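Local coordinates for protein telomerase reverse transcriptase (Candida tropicalis MYA-3404, PDB 6ZD1) that probably elongates telomeres as the catalytic reverse transcriptase of telomerase, adding simple repeats to chromosome ends by copying a template within its RNA component, at residues Leu333-Asp339 / Asp503-Ser509; Met480-Glu484 / Glu525-Ala531; Lys483-Phe487 / Lys516-Lys520. All blocks are in the same frame, centred on the assembly; numbering follows the deposited sequence.

Contact 1 of 3, residues Leu333-Asp339 / Asp503-Ser509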
loop_
_atom_site.group_PDB
_atom_site.type_symbol
_atom_site.label_atom_id
_atom_site.label_comp_id
_atom_site.label_asym_id
_atom_site.label_seq_id
_atom_site.Cartn_x
_atom_site.Cartn_y
_atom_site.Cartn_z
ATOM N N LEU A 333 1.311 -17.066 -33.355
ATOM C CA LEU A 333 0.960 -15.786 -32.758
ATOM C C LEU A 333 2.210 -14.955 -32.520
ATOM O O LEU A 333 3.269 -15.490 -32.183
ATOM C CB LEU A 333 0.207 -15.980 -31.441
ATOM C CG LEU A 333 -1.149 -16.667 -31.585
ATOM C CD1 LEU A 333 -1.749 -16.937 -30.225
ATOM C CD2 LEU A 333 -2.084 -15.816 -32.431
ATOM N N TYR A 334 2.079 -13.648 -32.705
ATOM C CA TYR A 334 3.158 -12.698 -32.494
ATOM C C TYR A 334 2.781 -11.794 -31.333
ATOM O O TYR A 334 1.627 -11.371 -31.218
ATOM C CB TYR A 334 3.414 -11.866 -33.756
ATOM C CG TYR A 334 3.531 -12.698 -35.012
ATOM C CD1 TYR A 334 2.399 -13.197 -35.648
ATOM C CD2 TYR A 334 4.769 -12.986 -35.562
ATOM C CE1 TYR A 334 2.499 -13.967 -36.786
ATOM C CE2 TYR A 334 4.879 -13.755 -36.704
ATOM C CZ TYR A 334 3.739 -14.242 -37.311
ATOM O OH TYR A 334 3.835 -15.007 -38.450
HETATM N N MSE A 335 3.737 -11.526 -30.454
HETATM C CA MSE A 335 3.441 -10.659 -29.325
HETATM C C MSE A 335 4.576 -9.719 -28.959
HETATM O O MSE A 335 5.756 -10.038 -29.117
HETATM C CB MSE A 335 3.041 -11.487 -28.107
HETATM C CG MSE A 335 4.044 -12.534 -27.697
HETATM SE SE MSE A 335 3.364 -13.542 -26.178
HETATM C CE MSE A 335 1.755 -14.265 -27.002
ATOM N N ILE A 336 4.182 -8.549 -28.467
ATOM C CA ILE A 336 5.093 -7.455 -28.157
ATOM C C ILE A 336 4.651 -6.834 -26.837
ATOM O O ILE A 336 3.454 -6.616 -26.618
ATOM C CB ILE A 336 5.103 -6.410 -29.294
ATOM C CG1 ILE A 336 5.928 -5.182 -28.913
ATOM C CG2 ILE A 336 3.684 -6.032 -29.700
ATOM C CD1 ILE A 336 7.389 -5.338 -29.220
ATOM N N LYS A 337 5.602 -6.598 -25.936
ATOM C CA LYS A 337 5.341 -5.858 -24.707
ATOM C C LYS A 337 6.223 -4.619 -24.671
ATOM O O LYS A 337 7.373 -4.648 -25.126
ATOM C CB LYS A 337 5.573 -6.718 -23.454
ATOM C CG LYS A 337 7.024 -6.865 -23.039
ATOM C CD LYS A 337 7.145 -7.513 -21.675
ATOM C CE LYS A 337 8.594 -7.576 -21.229
ATOM N NZ LYS A 337 8.729 -8.220 -19.896
ATOM N N PHE A 338 5.675 -3.530 -24.135
ATOM C CA PHE A 338 6.391 -2.264 -24.067
ATOM C C PHE A 338 5.793 -1.428 -22.944
ATOM O O PHE A 338 4.591 -1.510 -22.681
ATOM C CB PHE A 338 6.343 -1.517 -25.411
ATOM C CG PHE A 338 4.948 -1.248 -25.928
ATOM C CD1 PHE A 338 4.263 -2.204 -26.668
ATOM C CD2 PHE A 338 4.335 -0.027 -25.696
ATOM C CE1 PHE A 338 2.983 -1.952 -27.150
ATOM C CE2 PHE A 338 3.060 0.232 -26.176
ATOM C CZ PHE A 338 2.384 -0.734 -26.907
ATOM N N ASP A 339 6.648 -0.676 -22.253
ATOM C CA ASP A 339 6.241 0.129 -21.111
ATOM C C ASP A 339 6.629 1.590 -21.314
ATOM O O ASP A 339 7.393 1.938 -22.218
ATOM C CB ASP A 339 6.854 -0.408 -19.809
ATOM C CG ASP A 339 8.373 -0.364 -19.809
ATOM O OD1 ASP A 339 8.991 -0.696 -20.844
ATOM O OD2 ASP A 339 8.952 0.002 -18.764
ATOM N N ASP A 503 2.288 -0.618 -18.461
ATOM C CA ASP A 503 2.766 -1.753 -19.244
ATOM C C ASP A 503 1.748 -2.156 -20.307
ATOM O O ASP A 503 0.541 -2.211 -20.048
ATOM C CB ASP A 503 3.068 -2.944 -18.333
ATOM C CG ASP A 503 4.084 -2.612 -17.258
ATOM O OD1 ASP A 503 5.246 -2.308 -17.599
ATOM O OD2 ASP A 503 3.711 -2.639 -16.067
ATOM N N PHE A 504 2.246 -2.469 -21.499
ATOM C CA PHE A 504 1.412 -2.832 -22.633
ATOM C C PHE A 504 1.809 -4.208 -23.141
ATOM O O PHE A 504 2.980 -4.597 -23.073
ATOM C CB PHE A 504 1.539 -1.819 -23.777
ATOM C CG PHE A 504 1.027 -0.447 -23.445
ATOM C CD1 PHE A 504 -0.182 -0.005 -23.958
ATOM C CD2 PHE A 504 1.760 0.407 -22.634
ATOM C CE1 PHE A 504 -0.655 1.263 -23.663
ATOM C CE2 PHE A 504 1.292 1.673 -22.332
ATOM C CZ PHE A 504 0.082 2.101 -22.848
ATOM N N ILE A 505 0.822 -4.945 -23.650
ATOM C CA ILE A 505 1.068 -6.200 -24.348
ATOM C C ILE A 505 0.127 -6.260 -25.540
ATOM O O ILE A 505 -1.017 -5.797 -25.469
ATOM C CB ILE A 505 0.892 -7.429 -23.430
ATOM C CG1 ILE A 505 1.415 -8.687 -24.130
ATOM C CG2 ILE A 505 -0.566 -7.610 -23.029
ATOM C CD1 ILE A 505 1.531 -9.884 -23.230
ATOM N N PHE A 506 0.621 -6.803 -26.648
ATOM C CA PHE A 506 -0.171 -6.917 -27.865
ATOM C C PHE A 506 0.118 -8.262 -28.507
ATOM O O PHE A 506 1.265 -8.548 -28.858
ATOM C CB PHE A 506 0.142 -5.777 -28.836
ATOM C CG PHE A 506 -0.496 -5.946 -30.179
ATOM C CD1 PHE A 506 -1.862 -5.772 -30.333
ATOM C CD2 PHE A 506 0.263 -6.288 -31.286
ATOM C CE1 PHE A 506 -2.460 -5.929 -31.569
ATOM C CE2 PHE A 506 -0.328 -6.446 -32.527
ATOM C CZ PHE A 506 -1.692 -6.268 -32.669
ATOM N N ILE A 507 -0.920 -9.075 -28.668
ATOM C CA ILE A 507 -0.812 -10.409 -29.242
ATOM C C ILE A 507 -1.624 -10.432 -30.527
ATOM O O ILE A 507 -2.753 -9.931 -30.561
ATOM C CB ILE A 507 -1.303 -11.488 -28.262
ATOM C CG1 ILE A 507 -0.574 -11.359 -26.923
ATOM C CG2 ILE A 507 -1.090 -12.878 -28.846
ATOM C CD1 ILE A 507 -1.118 -12.267 -25.845
ATOM N N THR A 508 -1.043 -10.992 -31.582
ATOM C CA THR A 508 -1.702 -11.004 -32.876
ATOM C C THR A 508 -1.238 -12.215 -33.671
ATOM O O THR A 508 -0.138 -12.733 -33.461
ATOM C CB THR A 508 -1.415 -9.711 -33.648
ATOM O OG1 THR A 508 -2.116 -9.723 -34.899
ATOM C CG2 THR A 508 0.079 -9.570 -33.905
ATOM N N SER A 509 -2.107 -12.675 -34.570
ATOM C CA SER A 509 -1.726 -13.630 -35.602
ATOM C C SER A 509 -1.335 -12.944 -36.900
ATOM O O SER A 509 -0.707 -13.575 -37.756
ATOM C CB SER A 509 -2.865 -14.617 -35.870
ATOM O OG SER A 509 -4.000 -13.951 -36.395
#

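Contact 2 of 3, residues Met480-Glu484 / Glu525-Ala531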
loop_
_atom_site.group_PDB
_atom_site.type_symbol
_atom_site.label_atom_id
_atom_site.label_comp_id
_atom_site.label_asym_id
_atom_site.label_seq_id
_atom_site.Cartn_x
_atom_site.Cartn_y
_atom_site.Cartn_z
HETATM N N MSE A 480 -5.786 7.983 -24.819
HETATM C CA MSE A 480 -4.695 7.821 -25.768
HETATM C C MSE A 480 -4.814 6.514 -26.542
HETATM O O MSE A 480 -4.722 6.504 -27.768
HETATM C CB MSE A 480 -3.353 7.873 -25.041
HETATM C CG MSE A 480 -2.152 7.700 -25.953
HETATM SE SE MSE A 480 -0.479 7.496 -24.973
HETATM C CE MSE A 480 -0.872 5.826 -24.039
ATOM N N VAL A 481 -5.031 5.414 -25.816
ATOM C CA VAL A 481 -5.145 4.108 -26.461
ATOM C C VAL A 481 -6.322 4.093 -27.428
ATOM O O VAL A 481 -6.235 3.533 -28.529
ATOM C CB VAL A 481 -5.263 2.996 -25.402
ATOM C CG1 VAL A 481 -5.743 1.700 -26.033
ATOM C CG2 VAL A 481 -3.925 2.780 -24.708
ATOM N N SER A 482 -7.421 4.756 -27.056
ATOM C CA SER A 482 -8.643 4.680 -27.850
ATOM C C SER A 482 -8.540 5.486 -29.138
ATOM O O SER A 482 -9.110 5.090 -30.160
ATOM C CB SER A 482 -9.831 5.163 -27.018
ATOM O OG SER A 482 -11.020 5.204 -27.788
ATOM N N LYS A 483 -7.816 6.605 -29.118
ATOM C CA LYS A 483 -7.709 7.457 -30.295
ATOM C C LYS A 483 -6.534 7.082 -31.182
ATOM O O LYS A 483 -6.573 7.331 -32.392
ATOM C CB LYS A 483 -7.565 8.928 -29.885
ATOM C CG LYS A 483 -8.717 9.484 -29.060
ATOM C CD LYS A 483 -8.584 10.995 -28.875
ATOM C CE LYS A 483 -7.266 11.369 -28.211
ATOM N NZ LYS A 483 -7.127 12.841 -28.013
ATOM N N GLU A 484 -5.493 6.485 -30.610
ATOM C CA GLU A 484 -4.260 6.237 -31.340
ATOM C C GLU A 484 -4.206 4.861 -31.993
ATOM O O GLU A 484 -3.538 4.709 -33.020
ATOM C CB GLU A 484 -3.064 6.426 -30.401
ATOM C CG GLU A 484 -2.783 7.877 -30.021
ATOM C CD GLU A 484 -2.325 8.721 -31.200
ATOM O OE1 GLU A 484 -1.781 8.150 -32.171
ATOM O OE2 GLU A 484 -2.509 9.956 -31.156
ATOM N N GLU A 525 4.535 9.797 -32.008
ATOM C CA GLU A 525 3.126 10.158 -31.981
ATOM C C GLU A 525 2.515 9.990 -30.604
ATOM O O GLU A 525 1.437 10.535 -30.349
ATOM C CB GLU A 525 2.343 9.316 -32.988
ATOM C CG GLU A 525 2.549 9.717 -34.429
ATOM C CD GLU A 525 1.719 8.881 -35.377
ATOM O OE1 GLU A 525 1.421 7.716 -35.036
ATOM O OE2 GLU A 525 1.355 9.392 -36.455
ATOM N N LEU A 526 3.164 9.249 -29.716
ATOM C CA LEU A 526 2.663 9.120 -28.360
ATOM C C LEU A 526 3.264 10.145 -27.408
ATOM O O LEU A 526 2.772 10.286 -26.283
ATOM C CB LEU A 526 2.925 7.705 -27.833
ATOM C CG LEU A 526 2.247 6.590 -28.633
ATOM C CD1 LEU A 526 2.461 5.233 -27.974
ATOM C CD2 LEU A 526 0.765 6.881 -28.802
ATOM N N GLN A 527 4.284 10.887 -27.841
ATOM C CA GLN A 527 4.878 11.892 -26.971
ATOM C C GLN A 527 3.952 13.080 -26.760
ATOM O O GLN A 527 4.127 13.817 -25.786
ATOM C CB GLN A 527 6.215 12.360 -27.547
ATOM C CG GLN A 527 7.146 11.217 -27.913
ATOM C CD GLN A 527 8.467 11.694 -28.481
ATOM O OE1 GLN A 527 8.759 12.888 -28.484
ATOM N NE2 GLN A 527 9.273 10.758 -28.970
ATOM N N LYS A 528 2.967 13.267 -27.644
ATOM C CA LYS A 528 1.992 14.339 -27.472
ATOM C C LYS A 528 1.286 14.226 -26.129
ATOM O O LYS A 528 0.970 15.240 -25.495
ATOM C CB LYS A 528 0.970 14.301 -28.606
ATOM C CG LYS A 528 1.562 14.525 -29.981
ATOM C CD LYS A 528 0.521 14.302 -31.060
ATOM C CE LYS A 528 0.983 13.240 -32.040
ATOM N NZ LYS A 528 -0.065 12.910 -33.041
ATOM N N TYR A 529 1.028 13.000 -25.684
ATOM C CA TYR A 529 0.351 12.740 -24.424
ATOM C C TYR A 529 1.309 12.697 -23.242
ATOM O O TYR A 529 0.854 12.619 -22.095
ATOM C CB TYR A 529 -0.407 11.408 -24.515
ATOM C CG TYR A 529 -1.294 11.283 -25.742
ATOM C CD1 TYR A 529 -0.788 10.819 -26.954
ATOM C CD2 TYR A 529 -2.640 11.628 -25.685
ATOM C CE1 TYR A 529 -1.600 10.708 -28.073
ATOM C CE2 TYR A 529 -3.457 11.518 -26.798
ATOM C CZ TYR A 529 -2.934 11.059 -27.986
ATOM O OH TYR A 529 -3.749 10.950 -29.093
ATOM N N GLY A 530 2.611 12.803 -23.484
ATOM C CA GLY A 530 3.587 12.560 -22.446
ATOM C C GLY A 530 4.013 11.118 -22.291
ATOM O O GLY A 530 4.701 10.795 -21.314
ATOM N N ALA A 531 3.602 10.236 -23.197
ATOM C CA ALA A 531 4.021 8.843 -23.172
ATOM C C ALA A 531 5.305 8.681 -23.980
ATOM O O ALA A 531 5.337 9.003 -25.172
ATOM C CB ALA A 531 2.921 7.942 -23.728
#

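Contact 3 of 3, residues Lys483-Phe487 / Lys516-Lys520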
loop_
_atom_site.group_PDB
_atom_site.type_symbol
_atom_site.label_atom_id
_atom_site.label_comp_id
_atom_site.label_asym_id
_atom_site.label_seq_id
_atom_site.Cartn_x
_atom_site.Cartn_y
_atom_site.Cartn_z
ATOM N N LYS A 483 -7.816 6.605 -29.118
ATOM C CA LYS A 483 -7.709 7.457 -30.295
ATOM C C LYS A 483 -6.534 7.082 -31.182
ATOM O O LYS A 483 -6.573 7.331 -32.392
ATOM C CB LYS A 483 -7.565 8.928 -29.885
ATOM C CG LYS A 483 -8.717 9.484 -29.060
ATOM C CD LYS A 483 -8.584 10.995 -28.875
ATOM C CE LYS A 483 -7.266 11.369 -28.211
ATOM N NZ LYS A 483 -7.127 12.841 -28.013
ATOM N N GLU A 484 -5.493 6.485 -30.610
ATOM C CA GLU A 484 -4.260 6.237 -31.340
ATOM C C GLU A 484 -4.206 4.861 -31.993
ATOM O O GLU A 484 -3.538 4.709 -33.020
ATOM C CB GLU A 484 -3.064 6.426 -30.401
ATOM C CG GLU A 484 -2.783 7.877 -30.021
ATOM C CD GLU A 484 -2.325 8.721 -31.200
ATOM O OE1 GLU A 484 -1.781 8.150 -32.171
ATOM O OE2 GLU A 484 -2.509 9.956 -31.156
ATOM N N PHE A 485 -4.946 3.882 -31.486
ATOM C CA PHE A 485 -4.860 2.501 -31.950
ATOM C C PHE A 485 -6.146 2.076 -32.649
ATOM O O PHE A 485 -6.629 0.956 -32.471
ATOM C CB PHE A 485 -4.556 1.550 -30.797
ATOM C CG PHE A 485 -3.150 1.650 -30.280
ATOM C CD1 PHE A 485 -2.121 0.958 -30.896
ATOM C CD2 PHE A 485 -2.859 2.427 -29.172
ATOM C CE1 PHE A 485 -0.825 1.047 -30.421
ATOM C CE2 PHE A 485 -1.568 2.519 -28.690
ATOM C CZ PHE A 485 -0.549 1.827 -29.315
ATOM N N LYS A 486 -6.710 2.987 -33.451
ATOM C CA LYS A 486 -8.003 2.745 -34.084
ATOM C C LYS A 486 -8.005 1.471 -34.919
ATOM O O LYS A 486 -9.022 0.769 -34.971
ATOM C CB LYS A 486 -8.391 3.941 -34.954
ATOM C CG LYS A 486 -8.618 5.226 -34.177
ATOM C CD LYS A 486 -8.882 6.403 -35.108
ATOM C CE LYS A 486 -9.122 7.684 -34.318
ATOM N NZ LYS A 486 -9.279 8.868 -35.204
ATOM N N PHE A 487 -6.881 1.128 -35.543
ATOM C CA PHE A 487 -6.858 -0.038 -36.418
ATOM C C PHE A 487 -6.659 -1.311 -35.609
ATOM O O PHE A 487 -5.775 -2.118 -35.913
ATOM C CB PHE A 487 -5.733 0.100 -37.451
ATOM C CG PHE A 487 -4.406 0.516 -36.851
ATOM C CD1 PHE A 487 -3.503 -0.430 -36.387
ATOM C CD2 PHE A 487 -4.066 1.856 -36.756
ATOM C CE1 PHE A 487 -2.297 -0.049 -35.831
ATOM C CE2 PHE A 487 -2.856 2.242 -36.205
ATOM C CZ PHE A 487 -1.971 1.287 -35.743
ATOM N N LYS A 516 2.351 -2.519 -37.743
ATOM C CA LYS A 516 1.622 -1.278 -37.495
ATOM C C LYS A 516 1.812 -0.813 -36.057
ATOM O O LYS A 516 2.136 0.354 -35.803
ATOM C CB LYS A 516 0.138 -1.466 -37.811
ATOM C CG LYS A 516 -0.164 -1.663 -39.286
ATOM C CD LYS A 516 -1.654 -1.852 -39.522
ATOM C CE LYS A 516 -1.960 -1.973 -41.003
ATOM N NZ LYS A 516 -1.527 -0.756 -41.742
ATOM N N VAL A 517 1.604 -1.716 -35.097
ATOM C CA VAL A 517 1.841 -1.381 -33.697
ATOM C C VAL A 517 3.325 -1.147 -33.451
ATOM O O VAL A 517 3.711 -0.246 -32.696
ATOM C CB VAL A 517 1.289 -2.494 -32.786
ATOM C CG1 VAL A 517 1.561 -2.173 -31.324
ATOM C CG2 VAL A 517 -0.198 -2.699 -33.031
ATOM N N LYS A 518 4.184 -1.939 -34.100
ATOM C CA LYS A 518 5.619 -1.813 -33.877
ATOM C C LYS A 518 6.164 -0.510 -34.448
ATOM O O LYS A 518 7.156 0.023 -33.936
ATOM C CB LYS A 518 6.343 -3.013 -34.496
ATOM C CG LYS A 518 7.811 -3.147 -34.127
ATOM C CD LYS A 518 8.385 -4.420 -34.738
ATOM C CE LYS A 518 9.864 -4.583 -34.429
ATOM N NZ LYS A 518 10.413 -5.830 -35.037
ATOM N N ASP A 519 5.518 0.037 -35.480
ATOM C CA ASP A 519 5.956 1.299 -36.057
ATOM C C ASP A 519 5.340 2.495 -35.363
ATOM O O ASP A 519 5.894 3.598 -35.438
ATOM C CB ASP A 519 5.602 1.372 -37.546
ATOM C CG ASP A 519 6.417 0.414 -38.387
ATOM O OD1 ASP A 519 7.516 0.016 -37.940
ATOM O OD2 ASP A 519 5.965 0.065 -39.495
ATOM N N LYS A 520 4.213 2.305 -34.685
ATOM C CA LYS A 520 3.620 3.422 -33.976
ATOM C C LYS A 520 4.282 3.661 -32.624
ATOM O O LYS A 520 4.379 4.812 -32.187
ATOM C CB LYS A 520 2.124 3.192 -33.808
ATOM C CG LYS A 520 1.455 4.351 -33.157
ATOM C CD LYS A 520 0.005 4.406 -33.491
ATOM C CE LYS A 520 -0.689 5.105 -32.373
ATOM N NZ LYS A 520 -1.106 4.122 -31.337
#

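Contact 1 of 3, residues Leu333-Asp339 / Asp503-Ser509
F338 lays the face of its ring over the CB of F504, with that carbon 3.5 Å from the ring centroid in a CH-pi contact. The two rings are nearly parallel, 5° apart, but slid sideways (centroids 4.9 Å), so they barely overlap. Beneath them, strands 334-339 and 503-508 run antiparallel at 172°. Three hydrogen-bonded pairs, Y334 with T508, I336 with F506 and F338 with F504, give six backbone bonds. Y334 N to T508 O is the shortest at 2.5 Å. F338 N to F504 O is the longest at 3.1 Å. Their side chains share one face, where L514 and V517 of helix 511-520 cover I336 and F506. The opposite face carries M335, a selenomethionine, whose CE meets I507 CG2 at 3.7 Å, and, at the strand ends, D339 and D503. D339 OD2 and D503 OD1 stand 4.5 Å apart; carboxylates so close repel each other without a cation between them, consistent with the motif A and C aspartates that bind catalytic magnesium in reverse transcriptases.

Contact 2 of 3, residues Met480-Glu484 / Glu525-Ala531
A selenomethionine lying across a tyrosine is what stands out here. M480 puts its CG over the face of the Y529 ring, 3.6 Å from the centroid and 13° off the normal, a CH-pi contact. Its SE follows obliquely at 4.5 Å from the same centroid, making this a Met-aromatic pair. The selenium also meets A531 CB at 3.6 Å and L526 CD2 at 4.1 Å, so M480 fills the apolar hollow formed by these three residues. One turn further along the helix, E484 reaches the polar end of the tyrosine: Y529 OH donates a hydrogen bond to E484 OE2, 2.6 Å long. K528 NZ, 4.3 Å from E484 OE2, is too distant for a salt bridge, and K483 CE passes the ring edge, 3.7 Å from Y529 OH. The opposing segment is shaped by its own backbone. Residues 525-528 have helical angles, and the bonds from A531 N to L526 O (3.2 Å) and from G530 N to Q527 O (2.9 Å), with G530 at positive phi, give the pattern of a Schellman motif. That turn presents L526, Y529 and A531 to the helix. M480 also touches F504 of strand 503-508. This is packing within the reverse transcriptase palm, between the C-terminal end of helix 469-484 and the connection from helix 511-520 to strand 539-541.

Contact 3 of 3, residues Lys483-Phe487 / Lys516-Lys520
Helix 469-484 runs out at E484, and F485 is the first residue to leave helical backbone angles; the chain then turns past the last turn of helix 511-520. The two backbones stay well apart, with F485 CA 7.9 Å from V517 CA and F487 CA 8.6 Å from K516 CA, so side chains bridge the gap. K520 does most of this, with the largest area covered by the opposite segment, 111 Å². Its chain runs extended as far as CE, and a last bend at chi4 (-89°) puts NZ over the face of the F485 ring, 2.9 Å from the centroid and only 7° off the normal, a very close cation-pi contact. The same NZ is 3.0 Å from E484 O, the carbonyl at the helix end, and 4.2 Å from E484 OE1, beyond a salt bridge; the other carboxylate oxygen, OE2, accepts a hydrogen bond from Y529. Apolar contacts flank the lysine: F485 CE1 lies 4.1 Å from V517 CG1, and F487 CE1 approaches K516 CB at 3.4 Å. K516 NZ sits 5.9 Å from the F487 centroid, at most a weak attraction. These two segments thus join a pair of palm helices near their C-terminal ends. The chemistry implies that the buried lysine meets its charge chiefly through the F485 ring face, with the E484 carboxylate adding only at longer range.

Overall arrangement
All three contacts belong to the palm of the reverse transcriptase. Contact 1 is its central strand pair, and the layer formed by helices 469-484 and 511-520 and their connections packs on the phenylalanine face, away from the probable metal site at D339 and D503. Contacts 1 and 2 have centres about 17 Å apart and meet where F504 CE1 lies 3.8 Å from V481 CG2. Contact 3, centred about 12 Å from contact 1, touches it through V517 CG2, 3.8 Å from F506 CE2. Contacts 2 and 3, about 10 Å apart between centres, share E484, which faces Y529 in one and K520 in the other; L526 CD2 also comes within 4.2 Å of K520 NZ.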